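Local coordinates for translation initiation factor eif-2b-like protein (Chaetomium thermophilum, PDB 4ZEO) that probably acts in translation initiation as the delta subunit of eIF2B, the guanine nucleotide exchange factor for eIF2, at residues I175-A180 and E218-C223; N262-L267 and E393-D398; G358-F363 and L424-T429. All coordinates share one frame; numbering follows the deposited sequence.

Contact 1: I175-A180 and E218-C223; sequences ISRLKA and ECRPMC
Two arginine guanidinium groups lie flat against each other here, that of Arg177 on that of Arg220, with centres 4.1 Å apart and planes 14° from parallel. The overlap is offset: NH1 of Arg177 sits over the centre of the Arg220 group, while the face of Arg177 itself rests partly on CD of Arg220. On its opposite face lies SG of Cys223, displaced toward the rim. The edge is polar. NH2 of Arg177 gives a nearly straight hydrogen bond (169°) to O of Pro221, 2.9 Å away, an acceptor close to the guanidinium plane although the nitrogen stands above the plane of the carbonyl. The same NH2 donates to a water 2.9 Å from it, and that water in turn donates to O of Arg220.

Torsions set up the crossing of the two chains at about a right angle. Arg220 runs straight out from its backbone, CG opposite N, whereas Arg177 bends at chi3 (67°), which turns its guanidinium toward the loop. The contact ties helix 174-191 to the turn that leaves helix 200-219 at Arg220 and reaches the N-cap position of helix 224-239 at Cys223, a junction within an all-helical bundle. Met166 of helix 157-168 and Met226 of helix 224-239 also pack on Arg177, and Arg220 NH1 has a weak hydrogen bond to O of Lys172.

The closest nitrogens, Arg177 NH1 and Arg220 NE, are both donors 3.4 Å apart and form no bond. Like charges thus meet through their faces, leaving their edges to donate hydrogen bonds; the backbone oxygen and the bridging water at the Arg177 edge probably offset part of the repulsion.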
loop_
_atom_site.group_PDB
_atom_site.type_symbol
_atom_site.label_atom_id
_atom_site.label_comp_id
_atom_site.label_asym_id
_atom_site.label_seq_id
_atom_site.Cartn_x
_atom_site.Cartn_y
_atom_site.Cartn_z
ATOM N N ILE A 175 1.408 1.301 2.540
ATOM C CA ILE A 175 1.547 0.037 3.243
ATOM C C ILE A 175 2.664 0.072 4.294
ATOM O O ILE A 175 2.456 -0.401 5.415
ATOM C CB ILE A 175 1.756 -1.103 2.236
ATOM C CG1 ILE A 175 0.459 -1.270 1.461
ATOM C CG2 ILE A 175 2.060 -2.408 2.909
ATOM C CD1 ILE A 175 -0.739 -1.436 2.353
ATOM N N SER A 176 3.818 0.652 3.948
ATOM C CA SER A 176 4.926 0.820 4.899
ATOM C C SER A 176 4.490 1.723 6.024
ATOM O O SER A 176 4.803 1.494 7.191
ATOM C CB SER A 176 6.151 1.464 4.253
ATOM O OG SER A 176 6.794 0.606 3.352
ATOM N N ARG A 177 3.773 2.775 5.657
ATOM C CA ARG A 177 3.292 3.705 6.654
ATOM C C ARG A 177 2.335 2.980 7.605
ATOM O O ARG A 177 2.453 3.119 8.826
ATOM C CB ARG A 177 2.619 4.908 5.991
ATOM C CG ARG A 177 3.589 5.847 5.303
ATOM C CD ARG A 177 2.823 6.874 4.475
ATOM N NE ARG A 177 2.072 7.768 5.351
ATOM C CZ ARG A 177 1.142 8.626 4.945
ATOM N NH1 ARG A 177 0.828 8.716 3.654
ATOM N NH2 ARG A 177 0.524 9.389 5.839
ATOM N N LEU A 178 1.442 2.162 7.050
ATOM C CA LEU A 178 0.448 1.463 7.863
ATOM C C LEU A 178 1.111 0.487 8.858
ATOM O O LEU A 178 0.784 0.483 10.049
ATOM C CB LEU A 178 -0.561 0.720 6.967
ATOM C CG LEU A 178 -1.559 -0.195 7.704
ATOM C CD1 LEU A 178 -2.403 0.571 8.703
ATOM C CD2 LEU A 178 -2.457 -0.942 6.739
ATOM N N LYS A 179 2.058 -0.305 8.373
ATOM C CA LYS A 179 2.746 -1.271 9.220
ATOM C C LYS A 179 3.516 -0.601 10.355
ATOM O O LYS A 179 3.450 -1.049 11.495
ATOM C CB LYS A 179 3.711 -2.120 8.389
ATOM C CG LYS A 179 4.145 -3.387 9.074
ATOM C CD LYS A 179 5.277 -4.082 8.332
ATOM C CE LYS A 179 5.718 -5.313 9.073
ATOM N NZ LYS A 179 6.651 -6.230 8.300
ATOM N N ALA A 180 4.230 0.477 10.044
ATOM C CA ALA A 180 4.989 1.197 11.052
ATOM C C ALA A 180 4.025 1.735 12.114
ATOM O O ALA A 180 4.275 1.617 13.313
ATOM C CB ALA A 180 5.795 2.338 10.402
ATOM N N GLU A 218 -0.553 15.398 11.629
ATOM C CA GLU A 218 0.227 16.620 11.547
ATOM C C GLU A 218 1.501 16.409 10.729
ATOM O O GLU A 218 1.870 17.280 9.949
ATOM C CB GLU A 218 0.555 17.131 12.955
ATOM C CG GLU A 218 -0.588 17.929 13.597
ATOM C CD GLU A 218 -0.609 17.896 15.134
ATOM O OE1 GLU A 218 0.398 17.535 15.788
ATOM O OE2 GLU A 218 -1.662 18.269 15.690
ATOM N N CYS A 219 2.156 15.256 10.914
ATOM C CA CYS A 219 3.367 14.882 10.169
ATOM C C CYS A 219 3.101 14.729 8.688
ATOM O O CYS A 219 3.903 15.145 7.861
ATOM C CB CYS A 219 3.969 13.578 10.693
ATOM S SG CYS A 219 4.572 13.671 12.368
ATOM N N ARG A 220 1.996 14.068 8.367
ATOM C CA ARG A 220 1.558 13.920 6.991
ATOM C C ARG A 220 0.087 13.539 6.961
ATOM O O ARG A 220 -0.360 12.757 7.794
ATOM C CB ARG A 220 2.404 12.866 6.273
ATOM C CG ARG A 220 2.121 12.759 4.785
ATOM C CD ARG A 220 2.979 11.718 4.103
ATOM N NE ARG A 220 2.498 11.486 2.745
ATOM C CZ ARG A 220 3.030 10.623 1.887
ATOM N NH1 ARG A 220 4.085 9.896 2.233
ATOM N NH2 ARG A 220 2.498 10.489 0.680
ATOM N N PRO A 221 -0.663 14.056 5.975
ATOM C CA PRO A 221 -2.039 13.588 5.848
ATOM C C PRO A 221 -2.061 12.068 5.711
ATOM O O PRO A 221 -1.234 11.489 5.006
ATOM C CB PRO A 221 -2.512 14.281 4.564
ATOM C CG PRO A 221 -1.737 15.557 4.549
ATOM C CD PRO A 221 -0.370 15.135 5.009
ATOM N N MET A 222 -2.952 11.422 6.448
ATOM C CA MET A 222 -3.008 9.974 6.496
ATOM C C MET A 222 -3.557 9.359 5.210
ATOM O O MET A 222 -4.487 9.891 4.608
ATOM C CB MET A 222 -3.847 9.518 7.691
ATOM C CG MET A 222 -3.245 9.870 9.030
ATOM S SD MET A 222 -4.063 8.995 10.382
ATOM C CE MET A 222 -5.771 9.127 9.861
ATOM N N CYS A 223 -2.992 8.215 4.827
ATOM C CA CYS A 223 -3.480 7.448 3.694
ATOM C C CYS A 223 -4.758 6.655 4.084
ATOM O O CYS A 223 -5.096 6.545 5.271
ATOM C CB CYS A 223 -2.372 6.505 3.193
ATOM S SG CYS A 223 -1.603 5.425 4.470
HETATM O O HOH W 1 0.483 10.386 8.605
#

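Contact 2: N262-L267 and E393-D398; sequences NERITL and ETINFD
Arg264 and Thr394 meet through a guanidinium edge and a hydroxyl: NH1 of Arg264 donates to OG1 of Thr394 at 2.9 Å, with the oxygen tilted 25° out of the guanidinium plane. A weak second bond from NE reaches the same oxygen. This joins helix 246-277, at a place where a wider pi-type turn spans 262-266, to a 3-10 turn at 394-396 that follows strand 387-391 of the parallel, Rossmann-like sheet. One face of the guanidinium is occupied by Ile395, whose CD1 lies over its centre, 4.0 Å from CZ of Arg264. Two bends in the arginine, at chi2 (-58°) and chi3 (-71°), curl the chain until the guanidinium lies over Ile395 with NH1 at Thr394.

A water fills in behind this pair. It donates to O of Arg264 and accepts from N of Ile395 at 3.1 Å, linking the two backbones through a single molecule.

Farther out, OE2 of Glu440 is hydrogen-bonded to OG1 of Thr394, which would restrain the hydroxyl, and forms a long, weak ion pair with NE of Arg264. Glu393 brings its CB and CG up to O of Arg264, while its carboxylate makes a salt bridge with Arg293. A second water donates both to OE2 of Glu393 and to the carbonyl oxygen O of Ile265, the latter at 3.2 Å.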
loop_
_atom_site.group_PDB
_atom_site.type_symbol
_atom_site.label_atom_id
_atom_site.label_comp_id
_atom_site.label_asym_id
_atom_site.label_seq_id
_atom_site.Cartn_x
_atom_site.Cartn_y
_atom_site.Cartn_z
ATOM N N ASN A 262 -0.802 -9.354 9.567
ATOM C CA ASN A 262 -0.621 -10.548 8.783
ATOM C C ASN A 262 -1.582 -10.662 7.606
ATOM O O ASN A 262 -1.185 -10.960 6.491
ATOM C CB ASN A 262 -0.751 -11.792 9.636
ATOM C CG ASN A 262 -0.655 -13.010 8.806
ATOM O OD1 ASN A 262 0.324 -13.183 8.086
ATOM N ND2 ASN A 262 -1.673 -13.851 8.850
ATOM N N GLU A 263 -2.856 -10.451 7.865
ATOM C CA GLU A 263 -3.851 -10.633 6.827
ATOM C C GLU A 263 -3.920 -9.480 5.799
ATOM O O GLU A 263 -4.073 -9.730 4.603
ATOM C CB GLU A 263 -5.202 -10.873 7.482
ATOM C CG GLU A 263 -6.393 -10.430 6.708
ATOM C CD GLU A 263 -7.673 -10.560 7.510
ATOM O OE1 GLU A 263 -8.193 -9.526 7.985
ATOM O OE2 GLU A 263 -8.145 -11.707 7.676
ATOM N N ARG A 264 -3.773 -8.236 6.236
ATOM C CA ARG A 264 -3.893 -7.130 5.305
ATOM C C ARG A 264 -2.550 -6.654 4.725
ATOM O O ARG A 264 -2.529 -5.876 3.794
ATOM C CB ARG A 264 -4.595 -5.935 5.963
ATOM C CG ARG A 264 -5.803 -6.232 6.827
ATOM C CD ARG A 264 -6.930 -6.972 6.122
ATOM N NE ARG A 264 -7.603 -6.120 5.163
ATOM C CZ ARG A 264 -8.711 -5.414 5.373
ATOM N NH1 ARG A 264 -9.171 -4.679 4.373
ATOM N NH2 ARG A 264 -9.370 -5.441 6.532
ATOM N N ILE A 265 -1.433 -7.094 5.281
ATOM C CA ILE A 265 -0.120 -6.684 4.780
ATOM C C ILE A 265 0.753 -7.853 4.357
ATOM O O ILE A 265 0.992 -8.055 3.162
ATOM C CB ILE A 265 0.653 -5.868 5.816
ATOM C CG1 ILE A 265 -0.150 -4.621 6.187
ATOM C CG2 ILE A 265 2.061 -5.517 5.288
ATOM C CD1 ILE A 265 0.504 -3.749 7.227
ATOM N N THR A 266 1.184 -8.648 5.325
ATOM C CA THR A 266 2.153 -9.713 5.066
ATOM C C THR A 266 1.643 -10.807 4.126
ATOM O O THR A 266 2.223 -11.048 3.087
ATOM C CB THR A 266 2.595 -10.323 6.395
ATOM O OG1 THR A 266 2.825 -9.250 7.310
ATOM C CG2 THR A 266 3.872 -11.112 6.235
ATOM N N LEU A 267 0.534 -11.436 4.470
ATOM C CA LEU A 267 -0.054 -12.448 3.612
ATOM C C LEU A 267 -0.576 -11.820 2.316
ATOM O O LEU A 267 -0.484 -12.432 1.236
ATOM C CB LEU A 267 -1.180 -13.163 4.356
ATOM C CG LEU A 267 -1.834 -14.338 3.654
ATOM C CD1 LEU A 267 -0.803 -15.405 3.422
ATOM C CD2 LEU A 267 -2.967 -14.846 4.501
ATOM N N GLU A 393 -3.794 -3.835 -2.220
ATOM C CA GLU A 393 -4.347 -4.471 -1.024
ATOM C C GLU A 393 -5.705 -3.840 -0.735
ATOM O O GLU A 393 -5.895 -2.653 -0.970
ATOM C CB GLU A 393 -3.398 -4.300 0.181
ATOM C CG GLU A 393 -2.016 -4.900 -0.027
ATOM C CD GLU A 393 -0.991 -3.937 -0.682
ATOM O OE1 GLU A 393 -1.382 -2.914 -1.313
ATOM O OE2 GLU A 393 0.223 -4.212 -0.552
ATOM N N THR A 394 -6.622 -4.620 -0.181
ATOM C CA THR A 394 -7.978 -4.143 0.082
ATOM C C THR A 394 -7.988 -2.988 1.067
ATOM O O THR A 394 -8.860 -2.129 0.996
ATOM C CB THR A 394 -8.899 -5.267 0.642
ATOM O OG1 THR A 394 -8.354 -5.783 1.859
ATOM C CG2 THR A 394 -9.038 -6.374 -0.340
ATOM N N ILE A 395 -7.016 -2.973 1.977
ATOM C CA ILE A 395 -6.916 -1.952 3.039
ATOM C C ILE A 395 -6.675 -0.532 2.448
ATOM O O ILE A 395 -6.925 0.474 3.096
ATOM C CB ILE A 395 -5.773 -2.322 4.056
ATOM C CG1 ILE A 395 -5.871 -1.532 5.361
ATOM C CG2 ILE A 395 -4.382 -2.122 3.447
ATOM C CD1 ILE A 395 -6.862 -2.042 6.339
ATOM N N ASN A 396 -6.200 -0.487 1.207
ATOM C CA ASN A 396 -5.966 0.752 0.479
ATOM C C ASN A 396 -7.244 1.307 -0.194
ATOM O O ASN A 396 -7.232 2.414 -0.712
ATOM C CB ASN A 396 -4.868 0.545 -0.580
ATOM C CG ASN A 396 -3.467 0.410 0.024
ATOM O OD1 ASN A 396 -3.084 1.176 0.903
ATOM N ND2 ASN A 396 -2.713 -0.575 -0.437
ATOM N N PHE A 397 -8.317 0.519 -0.224
ATOM C CA PHE A 397 -9.591 0.976 -0.780
ATOM C C PHE A 397 -10.310 1.934 0.138
ATOM O O PHE A 397 -10.257 1.814 1.365
ATOM C CB PHE A 397 -10.530 -0.196 -1.075
ATOM C CG PHE A 397 -10.170 -0.975 -2.303
ATOM C CD1 PHE A 397 -8.928 -1.581 -2.406
ATOM C CD2 PHE A 397 -11.089 -1.165 -3.318
ATOM C CE1 PHE A 397 -8.583 -2.319 -3.520
ATOM C CE2 PHE A 397 -10.766 -1.907 -4.439
ATOM C CZ PHE A 397 -9.503 -2.490 -4.541
ATOM N N ASP A 398 -10.979 2.900 -0.463
ATOM C CA ASP A 398 -11.864 3.762 0.287
ATOM C C ASP A 398 -13.184 3.018 0.359
ATOM O O ASP A 398 -13.906 2.947 -0.616
ATOM C CB ASP A 398 -12.023 5.116 -0.394
ATOM C CG ASP A 398 -12.811 6.100 0.438
ATOM O OD1 ASP A 398 -13.415 7.021 -0.143
ATOM O OD2 ASP A 398 -12.817 5.958 1.677
HETATM O O HOH W 2 -5.187 -5.419 2.743
HETATM O O HOH W 3 1.355 -5.897 0.891
#

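Contact 3: G358-F363 and L424-T429; sequences GGEAIF and LLFDNT
Glu360 lays the aliphatic part of its side chain against the ring of Phe426, its CG 3.3 Å from CE1 and 3.6 Å from CZ of that ring. This is the denser part of the contact. The two side chains cross at about a right angle, and the bend at chi2 of Glu360 (-37°) turns the carboxylate away from the ring, where its OE2 is hydrogen-bonded to N of Ser174 at the start of helix 174-191. One face of the Phe426 ring has CD1 of Leu425 over its centre, from the same segment, so the phenyl group is packed by both chain neighbour and distant glutamate.

Neither strand pairs with the other. Strands 361-362 and 426-429 form the two edges of a small antiparallel sheet with 368-371 between them, and CA of Glu360 and CA of Phe426 are 8.8 Å apart. Side chains therefore meet over the middle strand, where the His369 ring touches those of Phe426 and Phe363. Opposite that histidine, Glu360 and Ala361 make a classic beta bulge.

Toward the solvent the packing thins to a single nitrogen. ND2 of the exposed Asn428 approaches CD2 and CE2 of Phe363 obliquely, 3.5 Å from each, with amide and ring planes 53° apart. Its hydrogen bond goes elsewhere, to OG of Ser367, while the Phe363 ring also meets that of Phe224 with planes nearly perpendicular, at about 85°.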
loop_
_atom_site.group_PDB
_atom_site.type_symbol
_atom_site.label_atom_id
_atom_site.label_comp_id
_atom_site.label_asym_id
_atom_site.label_seq_id
_atom_site.Cartn_x
_atom_site.Cartn_y
_atom_site.Cartn_z
ATOM N N GLY A 358 0.775 -0.383 -9.775
ATOM C CA GLY A 358 0.493 -0.329 -8.357
ATOM C C GLY A 358 0.291 1.132 -7.982
ATOM O O GLY A 358 0.714 2.026 -8.709
ATOM N N GLY A 359 -0.333 1.381 -6.833
ATOM C CA GLY A 359 -0.665 2.726 -6.406
ATOM C C GLY A 359 -0.616 2.957 -4.905
ATOM O O GLY A 359 -0.054 2.173 -4.148
ATOM N N GLU A 360 -1.172 4.084 -4.485
ATOM C CA GLU A 360 -1.285 4.421 -3.074
ATOM C C GLU A 360 -2.687 4.137 -2.523
ATOM O O GLU A 360 -2.841 3.835 -1.350
ATOM C CB GLU A 360 -0.954 5.894 -2.873
ATOM C CG GLU A 360 0.530 6.222 -2.882
ATOM C CD GLU A 360 1.419 5.182 -2.238
ATOM O OE1 GLU A 360 2.047 4.394 -2.980
ATOM O OE2 GLU A 360 1.528 5.189 -0.999
ATOM N N ALA A 361 -3.709 4.246 -3.369
ATOM C CA ALA A 361 -5.084 4.039 -2.921
ATOM C C ALA A 361 -6.038 3.820 -4.073
ATOM O O ALA A 361 -5.725 4.129 -5.231
ATOM C CB ALA A 361 -5.570 5.232 -2.090
ATOM N N ILE A 362 -7.220 3.305 -3.745
ATOM C CA ILE A 362 -8.299 3.237 -4.718
ATOM C C ILE A 362 -9.509 3.933 -4.131
ATOM O O ILE A 362 -9.923 3.656 -3.007
ATOM C CB ILE A 362 -8.620 1.804 -5.111
ATOM C CG1 ILE A 362 -7.385 1.199 -5.777
ATOM C CG2 ILE A 362 -9.819 1.778 -6.034
ATOM C CD1 ILE A 362 -7.601 -0.071 -6.438
ATOM N N PHE A 363 -10.037 4.891 -4.876
ATOM C CA PHE A 363 -11.151 5.696 -4.407
ATOM C C PHE A 363 -12.451 4.933 -4.574
ATOM O O PHE A 363 -12.500 3.893 -5.238
ATOM C CB PHE A 363 -11.209 7.024 -5.172
ATOM C CG PHE A 363 -10.066 7.950 -4.877
ATOM C CD1 PHE A 363 -10.016 8.653 -3.686
ATOM C CD2 PHE A 363 -9.026 8.096 -5.778
ATOM C CE1 PHE A 363 -8.963 9.498 -3.413
ATOM C CE2 PHE A 363 -7.975 8.926 -5.505
ATOM C CZ PHE A 363 -7.943 9.630 -4.321
ATOM N N LEU A 424 0.682 16.876 -4.804
ATOM C CA LEU A 424 1.061 17.194 -6.187
ATOM C C LEU A 424 1.715 16.060 -6.998
ATOM O O LEU A 424 1.615 16.036 -8.223
ATOM C CB LEU A 424 2.010 18.402 -6.191
ATOM N N LEU A 425 2.410 15.148 -6.333
ATOM C CA LEU A 425 3.158 14.126 -7.049
ATOM C C LEU A 425 2.349 12.838 -7.283
ATOM O O LEU A 425 2.905 11.775 -7.552
ATOM C CB LEU A 425 4.454 13.847 -6.282
ATOM C CG LEU A 425 4.315 13.471 -4.803
ATOM C CD1 LEU A 425 4.076 11.968 -4.629
ATOM C CD2 LEU A 425 5.532 13.919 -4.019
ATOM N N PHE A 426 1.030 12.973 -7.226
ATOM C CA PHE A 426 0.106 11.881 -7.485
ATOM C C PHE A 426 -0.818 12.294 -8.612
ATOM O O PHE A 426 -1.065 13.485 -8.793
ATOM C CB PHE A 426 -0.716 11.544 -6.233
ATOM C CG PHE A 426 0.072 10.886 -5.139
ATOM C CD1 PHE A 426 0.625 9.622 -5.325
ATOM C CD2 PHE A 426 0.295 11.549 -3.929
ATOM C CE1 PHE A 426 1.366 9.020 -4.324
ATOM C CE2 PHE A 426 1.037 10.949 -2.915
ATOM C CZ PHE A 426 1.571 9.679 -3.114
ATOM N N ASP A 427 -1.295 11.330 -9.397
ATOM C CA ASP A 427 -2.353 11.633 -10.356
ATOM C C ASP A 427 -3.484 10.594 -10.203
ATOM O O ASP A 427 -3.357 9.610 -9.465
ATOM C CB ASP A 427 -1.819 11.719 -11.804
ATOM C CG ASP A 427 -1.316 10.380 -12.367
ATOM O OD1 ASP A 427 -1.594 9.308 -11.803
ATOM O OD2 ASP A 427 -0.624 10.406 -13.403
ATOM N N ASN A 428 -4.596 10.827 -10.882
ATOM C CA ASN A 428 -5.737 9.941 -10.785
ATOM C C ASN A 428 -5.981 9.121 -12.038
ATOM O O ASN A 428 -6.150 9.670 -13.124
ATOM C CB ASN A 428 -6.974 10.761 -10.461
ATOM C CG ASN A 428 -8.153 9.907 -10.115
ATOM O OD1 ASN A 428 -9.101 9.807 -10.894
ATOM N ND2 ASN A 428 -8.096 9.243 -8.960
ATOM N N THR A 429 -6.008 7.801 -11.897
ATOM C CA THR A 429 -6.341 6.979 -13.052
ATOM C C THR A 429 -7.796 6.546 -12.960
ATOM O O THR A 429 -8.151 5.708 -12.117
ATOM C CB THR A 429 -5.421 5.729 -13.183
ATOM O OG1 THR A 429 -4.049 6.133 -13.362
ATOM C CG2 THR A 429 -5.840 4.895 -14.387
#

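The three contacts lie around the junction between the helical part and the Rossmann-like part of the chain, their centres about 14 to 16 Å apart. Contacts 1 and 2 meet by packing: Ile175 of helix 174-191 rests on Glu393 and Asn396, and Leu178 on Ile395, with CD2 of Leu178 3.7 Å from CG1 of Ile395. Contacts 2 and 3 are joined through the backbone, since N of Asp398 probably bonds to O of Ile362 at 2.9 Å, and N of Ile362 to O of Asn396. Contact 1 closes the triangle more lightly, where NH2 of Arg220 packs 3.9 Å from CE2 of Phe426.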